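Local coordinates for thioredoxin-like protein (Parabacteroides distasonis, PDB 4FO5) that is of unknown function but has a thioredoxin fold and belongs to the AhpC/TSA family, many members of which are thiol-dependent oxidoreductases, at residues A[46-51]-A[85-90]; A[35-40]-A[107-112]; A[5-10]-A[116-121]; A[2-5]-A[10-13]. All coordinates share one frame; numbering follows the deposited sequence.

Contact 1: residues A[46-51]-A[85-90]; sequences ESRARN and KIDKLD
Arg48 and Asp87, their CA atoms 8.8 Å apart, join two helices of the thioredoxin fold: 45-58, which follows strand 34-40, and the C-terminal end of 77-87. The latter helix ends in a Schellman motif with Lys88 at positive phi (57°), after which the chain turns so that Leu89 also faces segment 46-51. The main tie is a salt bridge. Arg48 takes the carboxylate of Asp87 side-on with two nitrogens, one to each oxygen: NE reaches OD2 at 2.9 Å on that oxygen's syn lone pair, while NH2 bonds to OD1 from above the carboxylate plane. The two flat groups are turned 43° from each other, so the fork is twisted rather than coplanar. With CG anti to the backbone N (chi1 -169°) and the chain extended to NE, the guanidinium is carried across to the end of the other helix. Beyond the carboxylate, Ile86 CG2 lies at the guanidinium edge, 3.5 Å from Arg48 NH2. Deeper in, Leu89 CD1 packs 3.3 Å from Asn51 ND2. Asn51 is fixed by hydrogen bonds of OD1 with Ser70 and of ND2 with Gln94. A water completes the junction: it accepts from Asn51 ND2 and donates to Arg48 O (3.2 Å) and to Asp87 OD2 (2.8 Å), giving that oxygen a second bond beside Arg48 NE.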
loop_
_atom_site.group_PDB
_atom_site.type_symbol
_atom_site.label_atom_id
_atom_site.label_comp_id
_atom_site.label_asym_id
_atom_site.label_seq_id
_atom_site.Cartn_x
_atom_site.Cartn_y
_atom_site.Cartn_z
ATOM N N GLU A 46 10.531 -10.611 -3.229
ATOM C CA GLU A 46 9.116 -10.979 -3.310
ATOM C C GLU A 46 8.205 -9.752 -3.216
ATOM O O GLU A 46 7.273 -9.637 -4.014
ATOM C CB GLU A 46 8.753 -12.002 -2.223
ATOM C CG GLU A 46 9.487 -13.344 -2.347
ATOM C CD GLU A 46 10.913 -13.448 -1.828
ATOM O OE1 GLU A 46 11.446 -12.431 -1.326
ATOM O OE2 GLU A 46 11.510 -14.545 -1.948
ATOM N N SER A 47 8.459 -8.837 -2.250
ATOM C CA SER A 47 7.646 -7.622 -2.082
ATOM C C SER A 47 7.783 -6.745 -3.325
ATOM O O SER A 47 6.805 -6.196 -3.821
ATOM C CB SER A 47 8.077 -6.856 -0.825
ATOM O OG SER A 47 9.340 -6.215 -0.982
ATOM N N ARG A 48 8.997 -6.662 -3.864
ATOM C CA ARG A 48 9.257 -5.880 -5.063
ATOM C C ARG A 48 8.460 -6.421 -6.252
ATOM O O ARG A 48 7.858 -5.634 -6.971
ATOM C CB ARG A 48 10.754 -5.865 -5.363
ATOM C CG ARG A 48 11.107 -4.858 -6.436
ATOM C CD ARG A 48 12.560 -4.906 -6.768
ATOM N NE ARG A 48 12.825 -4.246 -8.040
ATOM C CZ ARG A 48 14.037 -4.081 -8.558
ATOM N NH1 ARG A 48 15.107 -4.527 -7.914
ATOM N NH2 ARG A 48 14.188 -3.458 -9.718
ATOM N N ALA A 49 8.433 -7.751 -6.463
ATOM C CA ALA A 49 7.663 -8.317 -7.585
ATOM C C ALA A 49 6.154 -8.137 -7.370
ATOM O O ALA A 49 5.460 -7.832 -8.326
ATOM C CB ALA A 49 7.993 -9.788 -7.785
ATOM N N ARG A 50 5.641 -8.290 -6.132
ATOM C CA ARG A 50 4.206 -8.072 -5.847
ATOM C C ARG A 50 3.805 -6.637 -6.115
ATOM O O ARG A 50 2.710 -6.371 -6.617
ATOM C CB ARG A 50 3.866 -8.402 -4.381
ATOM C CG ARG A 50 3.910 -9.884 -4.047
ATOM C CD ARG A 50 3.245 -10.175 -2.693
ATOM N NE ARG A 50 3.833 -9.422 -1.573
ATOM C CZ ARG A 50 4.913 -9.796 -0.892
ATOM N NH1 ARG A 50 5.563 -10.912 -1.218
ATOM N NH2 ARG A 50 5.364 -9.051 0.108
ATOM N N ASN A 51 4.715 -5.701 -5.805
ATOM C CA ASN A 51 4.493 -4.277 -6.021
ATOM C C ASN A 51 4.219 -3.961 -7.505
ATOM O O ASN A 51 3.255 -3.261 -7.806
ATOM C CB ASN A 51 5.690 -3.474 -5.531
ATOM C CG ASN A 51 5.380 -2.004 -5.472
ATOM O OD1 ASN A 51 4.285 -1.607 -5.092
ATOM N ND2 ASN A 51 6.317 -1.170 -5.871
ATOM N N LYS A 85 12.166 3.455 -11.140
ATOM C CA LYS A 85 12.521 3.750 -12.529
ATOM C C LYS A 85 12.701 2.425 -13.297
ATOM O O LYS A 85 12.058 2.244 -14.333
ATOM C CB LYS A 85 13.788 4.625 -12.586
ATOM C CG LYS A 85 14.174 5.110 -13.988
ATOM N N ILE A 86 13.494 1.478 -12.756
ATOM C CA ILE A 86 13.729 0.150 -13.374
ATOM C C ILE A 86 12.409 -0.644 -13.546
ATOM O O ILE A 86 12.193 -1.259 -14.600
ATOM C CB ILE A 86 14.773 -0.675 -12.561
ATOM C CG1 ILE A 86 16.201 -0.116 -12.775
ATOM C CG2 ILE A 86 14.727 -2.178 -12.917
ATOM C CD1 ILE A 86 17.186 -0.366 -11.610
ATOM N N ASP A 87 11.535 -0.611 -12.519
ATOM C CA ASP A 87 10.280 -1.350 -12.501
ATOM C C ASP A 87 9.173 -0.649 -13.310
ATOM O O ASP A 87 8.112 -1.237 -13.524
ATOM C CB ASP A 87 9.848 -1.607 -11.042
ATOM C CG ASP A 87 10.773 -2.576 -10.295
ATOM O OD1 ASP A 87 11.599 -3.255 -10.960
ATOM O OD2 ASP A 87 10.681 -2.646 -9.051
ATOM N N LYS A 88 9.435 0.590 -13.771
ATOM C CA LYS A 88 8.560 1.426 -14.623
ATOM C C LYS A 88 7.184 1.645 -13.977
ATOM O O LYS A 88 6.155 1.578 -14.650
ATOM C CB LYS A 88 8.390 0.819 -16.044
ATOM C CG LYS A 88 9.679 0.423 -16.775
ATOM C CD LYS A 88 9.379 -0.267 -18.116
ATOM C CE LYS A 88 9.087 0.700 -19.250
ATOM N NZ LYS A 88 8.746 -0.005 -20.514
ATOM N N LEU A 89 7.166 1.927 -12.688
ATOM C CA LEU A 89 5.908 2.130 -11.968
ATOM C C LEU A 89 5.453 3.582 -11.987
ATOM O O LEU A 89 6.293 4.478 -12.009
ATOM C CB LEU A 89 6.072 1.650 -10.521
ATOM C CG LEU A 89 6.470 0.166 -10.418
ATOM C CD1 LEU A 89 6.744 -0.228 -8.996
ATOM C CD2 LEU A 89 5.410 -0.744 -11.050
ATOM N N ASP A 90 4.119 3.796 -11.946
ATOM C CA ASP A 90 3.466 5.101 -11.883
ATOM C C ASP A 90 4.019 5.827 -10.660
ATOM O O ASP A 90 3.786 5.384 -9.540
ATOM C CB ASP A 90 1.925 4.914 -11.787
ATOM C CG ASP A 90 1.055 6.166 -11.824
ATOM O OD1 ASP A 90 1.596 7.281 -11.665
ATOM O OD2 ASP A 90 -0.182 6.027 -11.966
HETATM O O HOH W 1 8.591 -2.548 -7.235
#

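Contact 2: residues A[35-40]-A[107-112]; sequences TLLNFW and KKYDLR
Within the hydrophobic layer on one face of the thioredoxin-fold sheet, Leu37 and Phe39 of central strand 34-40 meet Tyr109 and Leu111, which follow the short helix 104-108. That helix closes with a Schellman motif: Asp110 takes positive phi, Leu111 N bonds back to Tyr106 O, and the turn delivers both Tyr109 and Leu111 to the sheet. Phe39 touches both, Tyr109 with the far end of its ring and Leu111 with the base. The far end presses on one face of the Tyr109 ring, CZ lying 3.6 Å above the plane and offset toward the rim, and CE2 comes within 3.6 Å of Tyr109 CG. The rings meet obliquely, their planes 42° apart and centroids separated by 4.9 Å. At the base both methyls of Leu111 rest against the ring, CD1 at 3.6 Å from Phe39 CD1 and CD2 at 3.8 Å from Phe39 CD2. Leu37, its CG trans to the backbone N (chi1 176°), and Tyr109 approach from opposite directions, and CD2 of the leucine settles by the phenol end, 3.5 Å from Tyr109 CE1 and 3.4 Å from Tyr109 OH. That hydroxyl, the polar atom in an otherwise apolar cluster, is satisfied by a hydrogen bond with Pro14 O in the N-terminal arm. Phe118 on the adjacent strand and Met73 also pack on Phe39. Trp40, next along, sends its side chain the other way: side chains alternate between helix 45-58 on one face and the turn after helix 104-108 on the other, as in the three-layer alpha/beta/alpha sandwich of thioredoxins.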
loop_
_atom_site.group_PDB
_atom_site.type_symbol
_atom_site.label_atom_id
_atom_site.label_comp_id
_atom_site.label_asym_id
_atom_site.label_seq_id
_atom_site.Cartn_x
_atom_site.Cartn_y
_atom_site.Cartn_z
ATOM N N THR A 35 -8.435 2.309 -1.089
ATOM C CA THR A 35 -6.980 2.470 -1.134
ATOM C C THR A 35 -6.315 1.088 -0.991
ATOM O O THR A 35 -6.637 0.315 -0.079
ATOM C CB THR A 35 -6.443 3.445 -0.052
ATOM O OG1 THR A 35 -7.166 4.657 -0.105
ATOM C CG2 THR A 35 -4.964 3.790 -0.241
ATOM N N LEU A 36 -5.377 0.822 -1.881
ATOM C CA LEU A 36 -4.515 -0.333 -1.806
ATOM C C LEU A 36 -3.206 0.175 -1.187
ATOM O O LEU A 36 -2.424 0.876 -1.852
ATOM C CB LEU A 36 -4.292 -1.021 -3.171
ATOM C CG LEU A 36 -3.324 -2.230 -3.111
ATOM C CD1 LEU A 36 -3.889 -3.358 -2.253
ATOM C CD2 LEU A 36 -3.007 -2.723 -4.477
ATOM N N LEU A 37 -3.021 -0.135 0.106
ATOM C CA LEU A 37 -1.821 0.211 0.854
ATOM C C LEU A 37 -0.851 -0.944 0.743
ATOM O O LEU A 37 -1.189 -2.033 1.167
ATOM C CB LEU A 37 -2.163 0.507 2.323
ATOM C CG LEU A 37 -0.988 0.780 3.238
ATOM C CD1 LEU A 37 -0.286 2.084 2.839
ATOM C CD2 LEU A 37 -1.463 0.901 4.655
ATOM N N ASN A 38 0.324 -0.730 0.142
ATOM C CA ASN A 38 1.281 -1.801 -0.019
ATOM C C ASN A 38 2.675 -1.424 0.504
ATOM O O ASN A 38 3.156 -0.335 0.243
ATOM C CB ASN A 38 1.352 -2.219 -1.481
ATOM C CG ASN A 38 2.229 -3.402 -1.686
ATOM O OD1 ASN A 38 1.967 -4.480 -1.169
ATOM N ND2 ASN A 38 3.289 -3.229 -2.462
ATOM N N PHE A 39 3.291 -2.317 1.278
ATOM C CA PHE A 39 4.638 -2.136 1.817
ATOM C C PHE A 39 5.564 -3.062 1.109
ATOM O O PHE A 39 5.248 -4.241 0.927
ATOM C CB PHE A 39 4.674 -2.393 3.336
ATOM C CG PHE A 39 3.850 -1.392 4.109
ATOM C CD1 PHE A 39 4.370 -0.146 4.434
ATOM C CD2 PHE A 39 2.524 -1.659 4.432
ATOM C CE1 PHE A 39 3.606 0.787 5.147
ATOM C CE2 PHE A 39 1.766 -0.737 5.154
ATOM C CZ PHE A 39 2.307 0.482 5.498
ATOM N N TRP A 40 6.722 -2.543 0.712
ATOM C CA TRP A 40 7.743 -3.305 0.014
ATOM C C TRP A 40 9.108 -2.654 0.232
ATOM O O TRP A 40 9.192 -1.564 0.788
ATOM C CB TRP A 40 7.416 -3.386 -1.506
ATOM C CG TRP A 40 7.549 -2.064 -2.200
ATOM C CD1 TRP A 40 6.706 -1.001 -2.099
ATOM C CD2 TRP A 40 8.642 -1.633 -3.025
ATOM N NE1 TRP A 40 7.181 0.054 -2.838
ATOM C CE2 TRP A 40 8.378 -0.300 -3.406
ATOM C CE3 TRP A 40 9.823 -2.245 -3.476
ATOM C CZ2 TRP A 40 9.251 0.438 -4.220
ATOM C CZ3 TRP A 40 10.692 -1.507 -4.277
ATOM C CH2 TRP A 40 10.394 -0.190 -4.651
ATOM N N LYS A 107 6.655 -0.191 12.657
ATOM C CA LYS A 107 6.170 -0.779 13.897
ATOM C C LYS A 107 4.629 -0.810 13.933
ATOM O O LYS A 107 4.064 -1.830 14.335
ATOM C CB LYS A 107 6.738 -0.029 15.113
ATOM N N LYS A 108 3.955 0.281 13.496
ATOM C CA LYS A 108 2.483 0.400 13.476
ATOM C C LYS A 108 1.821 -0.657 12.581
ATOM O O LYS A 108 0.750 -1.152 12.922
ATOM C CB LYS A 108 2.047 1.801 13.002
ATOM C CG LYS A 108 1.153 2.545 13.972
ATOM C CD LYS A 108 1.025 4.012 13.573
ATOM N N TYR A 109 2.450 -1.012 11.452
ATOM C CA TYR A 109 1.859 -1.995 10.549
ATOM C C TYR A 109 2.399 -3.411 10.770
ATOM O O TYR A 109 2.087 -4.303 9.975
ATOM C CB TYR A 109 2.027 -1.559 9.086
ATOM C CG TYR A 109 0.908 -0.628 8.694
ATOM C CD1 TYR A 109 -0.291 -1.123 8.196
ATOM C CD2 TYR A 109 1.000 0.744 8.933
ATOM C CE1 TYR A 109 -1.363 -0.281 7.922
ATOM C CE2 TYR A 109 -0.064 1.600 8.654
ATOM C CZ TYR A 109 -1.233 1.083 8.123
ATOM O OH TYR A 109 -2.276 1.907 7.818
ATOM N N ASP A 110 3.155 -3.624 11.880
ATOM C CA ASP A 110 3.745 -4.904 12.290
ATOM C C ASP A 110 4.532 -5.525 11.118
ATOM O O ASP A 110 4.406 -6.727 10.826
ATOM C CB ASP A 110 2.629 -5.842 12.798
ATOM C CG ASP A 110 3.063 -6.992 13.685
ATOM O OD1 ASP A 110 4.246 -7.002 14.122
ATOM O OD2 ASP A 110 2.219 -7.872 13.964
ATOM N N LEU A 111 5.354 -4.686 10.445
ATOM C CA LEU A 111 6.110 -5.102 9.254
ATOM C C LEU A 111 7.276 -6.020 9.575
ATOM O O LEU A 111 7.892 -6.541 8.639
ATOM C CB LEU A 111 6.589 -3.904 8.411
ATOM C CG LEU A 111 5.516 -2.984 7.819
ATOM C CD1 LEU A 111 6.168 -1.911 6.977
ATOM C CD2 LEU A 111 4.487 -3.762 6.971
ATOM N N ARG A 112 7.542 -6.283 10.879
ATOM C CA ARG A 112 8.576 -7.233 11.311
ATOM C C ARG A 112 8.116 -8.667 10.968
ATOM O O ARG A 112 8.938 -9.575 10.831
ATOM C CB ARG A 112 8.876 -7.089 12.824
ATOM C CG ARG A 112 7.732 -7.508 13.748
ATOM C CD ARG A 112 8.200 -7.737 15.174
ATOM N NE ARG A 112 7.521 -8.877 15.797
ATOM C CZ ARG A 112 6.337 -8.816 16.403
ATOM N NH1 ARG A 112 5.675 -7.666 16.472
ATOM N NH2 ARG A 112 5.804 -9.906 16.940
#

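Contact 3: residues A[5-10]-A[116-121]; sequences EGVNPG and KNFLIN
Apolar packing is carried by Val7 and Phe118, whose CA atoms lie 8.2 Å apart. The CB of Val7 rests 3.9 Å from CE2 of the Phe118 ring and 4.1 Å from its CZ, so the valine meets the outer end of the phenylalanine. Phe118 holds CG trans to its carbonyl carbon (chi1 -53°), which swings the ring off strand 117-120 toward the N-terminal arm. The Tyr109 ring meets that of Phe118 with planes about 55° apart, and Val7 touches both members of this aromatic pair. Strand 117-120 lies between 34-40 and 126-129 in the sheet of the thioredoxin fold, running antiparallel to both, and segment 5-10 belongs to the irregular arm that precedes the first strand and lies against this side of the sheet. The polar approaches are looser. Val7 O sits at the edge of the Phe118 ring, near its plane, 3.4 Å from CE2, where the slightly positive ring hydrogens would favour a carbonyl oxygen. Lys116, its chain extended beyond CG, runs alongside Phe118 and brings NZ to 3.9 Å from the same Val7 O, too long for a hydrogen bond, though the charge may still favour the carbonyl. Backbone hydrogen bonds secure each partner separately: Phe118 pairs with Leu37 and Lys116 with Phe39, while Gly10 in the arm hydrogen bonds to Ile126 of the edge strand.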
loop_
_atom_site.group_PDB
_atom_site.type_symbol
_atom_site.label_atom_id
_atom_site.label_comp_id
_atom_site.label_asym_id
_atom_site.label_seq_id
_atom_site.Cartn_x
_atom_site.Cartn_y
_atom_site.Cartn_z
ATOM N N GLU A 5 -8.307 0.577 16.097
ATOM C CA GLU A 5 -7.148 0.721 15.218
ATOM C C GLU A 5 -6.324 -0.566 15.272
ATOM O O GLU A 5 -6.112 -1.109 16.353
ATOM C CB GLU A 5 -6.297 1.933 15.628
ATOM C CG GLU A 5 -5.229 2.242 14.596
ATOM C CD GLU A 5 -4.325 3.397 14.954
ATOM O OE1 GLU A 5 -3.535 3.264 15.914
ATOM O OE2 GLU A 5 -4.384 4.429 14.250
ATOM N N GLY A 6 -5.888 -1.044 14.110
ATOM C CA GLY A 6 -5.101 -2.265 13.991
ATOM C C GLY A 6 -4.791 -2.629 12.551
ATOM O O GLY A 6 -5.023 -1.829 11.644
ATOM N N VAL A 7 -4.277 -3.852 12.329
ATOM C CA VAL A 7 -3.905 -4.325 10.986
ATOM C C VAL A 7 -4.752 -5.534 10.551
ATOM O O VAL A 7 -4.433 -6.174 9.550
ATOM C CB VAL A 7 -2.393 -4.643 10.876
ATOM C CG1 VAL A 7 -1.568 -3.370 11.011
ATOM C CG2 VAL A 7 -1.964 -5.710 11.885
ATOM N N ASN A 8 -5.818 -5.838 11.280
ATOM C CA ASN A 8 -6.698 -6.927 10.896
ATOM C C ASN A 8 -7.880 -6.403 10.108
ATOM O O ASN A 8 -8.305 -5.269 10.336
ATOM C CB ASN A 8 -7.176 -7.702 12.140
ATOM C CG ASN A 8 -6.069 -8.530 12.731
ATOM O OD1 ASN A 8 -5.272 -9.137 12.013
ATOM N ND2 ASN A 8 -5.956 -8.520 14.039
ATOM N N PRO A 9 -8.485 -7.223 9.228
ATOM C CA PRO A 9 -9.677 -6.760 8.504
ATOM C C PRO A 9 -10.775 -6.435 9.501
ATOM O O PRO A 9 -10.925 -7.118 10.525
ATOM C CB PRO A 9 -10.012 -7.953 7.608
ATOM C CG PRO A 9 -8.674 -8.627 7.421
ATOM C CD PRO A 9 -8.141 -8.599 8.815
ATOM N N GLY A 10 -11.445 -5.321 9.262
ATOM C CA GLY A 10 -12.449 -4.830 10.187
ATOM C C GLY A 10 -11.870 -3.765 11.092
ATOM O O GLY A 10 -12.623 -3.081 11.761
ATOM N N LYS A 116 3.449 -6.553 3.665
ATOM C CA LYS A 116 2.046 -6.857 3.514
ATOM C C LYS A 116 1.349 -5.741 2.734
ATOM O O LYS A 116 1.919 -4.663 2.557
ATOM C CB LYS A 116 1.496 -6.937 4.969
ATOM C CG LYS A 116 0.146 -7.603 5.196
ATOM C CD LYS A 116 -0.011 -8.019 6.662
ATOM C CE LYS A 116 -1.396 -8.521 7.005
ATOM N NZ LYS A 116 -1.609 -8.608 8.478
ATOM N N ASN A 117 0.130 -6.009 2.258
ATOM C CA ASN A 117 -0.731 -5.032 1.620
ATOM C C ASN A 117 -2.107 -5.077 2.301
ATOM O O ASN A 117 -2.459 -6.066 2.959
ATOM C CB ASN A 117 -0.825 -5.199 0.095
ATOM C CG ASN A 117 -1.700 -6.314 -0.436
ATOM O OD1 ASN A 117 -2.824 -6.581 0.030
ATOM N ND2 ASN A 117 -1.254 -6.903 -1.524
ATOM N N PHE A 118 -2.849 -3.993 2.178
ATOM C CA PHE A 118 -4.162 -3.852 2.786
ATOM C C PHE A 118 -5.085 -3.115 1.849
ATOM O O PHE A 118 -4.709 -2.087 1.291
ATOM C CB PHE A 118 -4.064 -3.059 4.122
ATOM C CG PHE A 118 -3.071 -3.594 5.124
ATOM C CD1 PHE A 118 -1.738 -3.196 5.088
ATOM C CD2 PHE A 118 -3.453 -4.535 6.067
ATOM C CE1 PHE A 118 -0.810 -3.727 5.975
ATOM C CE2 PHE A 118 -2.528 -5.036 6.986
ATOM C CZ PHE A 118 -1.217 -4.610 6.948
ATOM N N LEU A 119 -6.280 -3.649 1.654
ATOM C CA LEU A 119 -7.325 -2.971 0.911
ATOM C C LEU A 119 -8.170 -2.221 1.962
ATOM O O LEU A 119 -8.757 -2.841 2.848
ATOM C CB LEU A 119 -8.152 -3.952 0.066
ATOM C CG LEU A 119 -9.232 -3.324 -0.831
ATOM C CD1 LEU A 119 -8.617 -2.343 -1.848
ATOM C CD2 LEU A 119 -9.995 -4.403 -1.560
ATOM N N ILE A 120 -8.131 -0.893 1.907
ATOM C CA ILE A 120 -8.803 0.004 2.830
ATOM C C ILE A 120 -9.980 0.678 2.110
ATOM O O ILE A 120 -9.793 1.243 1.027
ATOM C CB ILE A 120 -7.762 1.039 3.396
ATOM C CG1 ILE A 120 -6.527 0.308 4.045
ATOM C CG2 ILE A 120 -8.426 2.007 4.366
ATOM C CD1 ILE A 120 -5.255 1.195 4.339
ATOM N N ASN A 121 -11.186 0.664 2.743
ATOM C CA ASN A 121 -12.376 1.271 2.142
ATOM C C ASN A 121 -12.377 2.803 2.378
ATOM O O ASN A 121 -11.428 3.323 2.955
ATOM C CB ASN A 121 -13.676 0.591 2.635
ATOM C CG ASN A 121 -14.088 0.837 4.077
ATOM O OD1 ASN A 121 -13.520 1.650 4.809
ATOM N ND2 ASN A 121 -15.090 0.120 4.518
#

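Contact 4: residues A[2-5]-A[10-13]; sequences KLTE and GDLA
Thr4 and Glu5 run beside Leu12 in the same direction, forming a single parallel beta bridge, Glu5 with Leu12, whose CA atoms are 4.4 Å apart. It lies in the N-terminal arm ahead of the thioredoxin-fold sheet, where Gly10 to Pro14 follow the Gly-x-x-Ala-Pro pattern often found near the start of AhpC/TSA proteins. Leu12 N donates to Thr4 O at 2.8 Å, with 162° at the hydrogen; Leu12 O in turn pairs with Gly6 N, the alternation expected of a parallel bridge, so the arm curls back upon itself. Glu5 adds a CA-H...O contact, its CA 3.3 Å from Leu12 O. Asp11 hydrogen bonds through its backbone to Ile126, fixing this curl to the edge strand 126-129. The side chains divide between the two sides of the bridge. Leu3 and Leu12 cross nearly at right angles on one side, Leu3 CD1 being 4.1 Å from Leu12 CG; the other methyl, Leu3 CD2, lies 3.2 Å from Gly10 O, and Leu3 rests on Val125 as well. Thr4 and Asp11 lie alongside each other on the other side, pointing the same way. With OG1 of Thr4 trans to its backbone N (chi1 -177°), it is the methyl CG2 that lies next to Asp11, 3.4 Å from OD1. The second oxygen of Asp11, OD2, accepts from Asn8 N and so braces the turn between the two segments. Glu5, extended beyond CG, passes Leu12 O with its CG and ends where a water links the two segments, donating to Glu5 OE2 (3.0 Å) and to Ala13 O (2.9 Å).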
loop_
_atom_site.group_PDB
_atom_site.type_symbol
_atom_site.label_atom_id
_atom_site.label_comp_id
_atom_site.label_asym_id
_atom_site.label_seq_id
_atom_site.Cartn_x
_atom_site.Cartn_y
_atom_site.Cartn_z
ATOM N N LYS A 2 -17.214 0.547 18.582
ATOM C CA LYS A 2 -17.450 -0.362 17.460
ATOM C C LYS A 2 -16.161 -0.643 16.662
ATOM O O LYS A 2 -15.920 -1.796 16.303
ATOM C CB LYS A 2 -18.540 0.185 16.527
ATOM N N LEU A 3 -15.345 0.388 16.363
ATOM C CA LEU A 3 -14.097 0.169 15.617
ATOM C C LEU A 3 -12.878 0.268 16.517
ATOM O O LEU A 3 -12.933 0.923 17.557
ATOM C CB LEU A 3 -13.946 1.162 14.448
ATOM C CG LEU A 3 -14.761 0.882 13.184
ATOM C CD1 LEU A 3 -14.670 2.039 12.229
ATOM C CD2 LEU A 3 -14.318 -0.426 12.485
ATOM N N THR A 4 -11.782 -0.391 16.120
ATOM C CA THR A 4 -10.486 -0.316 16.806
ATOM C C THR A 4 -9.373 -0.166 15.758
ATOM O O THR A 4 -9.488 -0.714 14.666
ATOM C CB THR A 4 -10.219 -1.515 17.763
ATOM O OG1 THR A 4 -8.963 -1.290 18.416
ATOM C CG2 THR A 4 -10.161 -2.883 17.042
ATOM N N GLU A 5 -8.307 0.577 16.097
ATOM C CA GLU A 5 -7.148 0.721 15.218
ATOM C C GLU A 5 -6.324 -0.566 15.272
ATOM O O GLU A 5 -6.112 -1.109 16.353
ATOM C CB GLU A 5 -6.297 1.933 15.628
ATOM C CG GLU A 5 -5.229 2.242 14.596
ATOM C CD GLU A 5 -4.325 3.397 14.954
ATOM O OE1 GLU A 5 -3.535 3.264 15.914
ATOM O OE2 GLU A 5 -4.384 4.429 14.250
ATOM N N GLY A 10 -11.445 -5.321 9.262
ATOM C CA GLY A 10 -12.449 -4.830 10.187
ATOM C C GLY A 10 -11.870 -3.765 11.092
ATOM O O GLY A 10 -12.623 -3.081 11.761
ATOM N N ASP A 11 -10.533 -3.601 11.123
ATOM C CA ASP A 11 -9.887 -2.560 11.941
ATOM C C ASP A 11 -9.722 -1.274 11.175
ATOM O O ASP A 11 -9.658 -1.296 9.954
ATOM C CB ASP A 11 -8.476 -2.984 12.418
ATOM C CG ASP A 11 -8.439 -4.102 13.429
ATOM O OD1 ASP A 11 -9.498 -4.388 14.040
ATOM O OD2 ASP A 11 -7.344 -4.696 13.618
ATOM N N LEU A 12 -9.578 -0.166 11.903
ATOM C CA LEU A 12 -9.241 1.139 11.348
ATOM C C LEU A 12 -7.798 1.112 11.013
ATOM O O LEU A 12 -6.998 0.840 11.908
ATOM C CB LEU A 12 -9.468 2.221 12.404
ATOM C CG LEU A 12 -10.722 3.036 12.346
ATOM C CD1 LEU A 12 -10.859 3.839 13.622
ATOM C CD2 LEU A 12 -10.724 3.943 11.140
ATOM N N ALA A 13 -7.427 1.357 9.758
ATOM C CA ALA A 13 -6.008 1.337 9.393
ATOM C C ALA A 13 -5.256 2.474 10.108
ATOM O O ALA A 13 -5.771 3.597 10.173
ATOM C CB ALA A 13 -5.835 1.468 7.881
HETATM O O HOH W 2 -6.468 5.349 12.341
#

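How the contacts relate
Contacts 2 and 3 meet in the sheet, their centres 9 Å apart: strands 34-40 and 117-120 are neighbours, with Thr35 N 2.7 Å from Ile120 O. Contact 4 shares Glu5 and Gly10 with contact 3 and touches contact 2 where Ala13 CB packs on Tyr109 OH, so one arm takes part in contacts 3 and 4 and reaches contact 2. Contact 1 lies across the chain's centre, about 29 Å from contact 4 between centres. It meets contact 2 through Trp40 and a weak Asn51 OD1 to Asn38 ND2 bond. By sequence comparison, Asp44 and Ser47 probably occupy the positions of the thioredoxin CXXC cysteines, the second within contact 1's own segment 46-51.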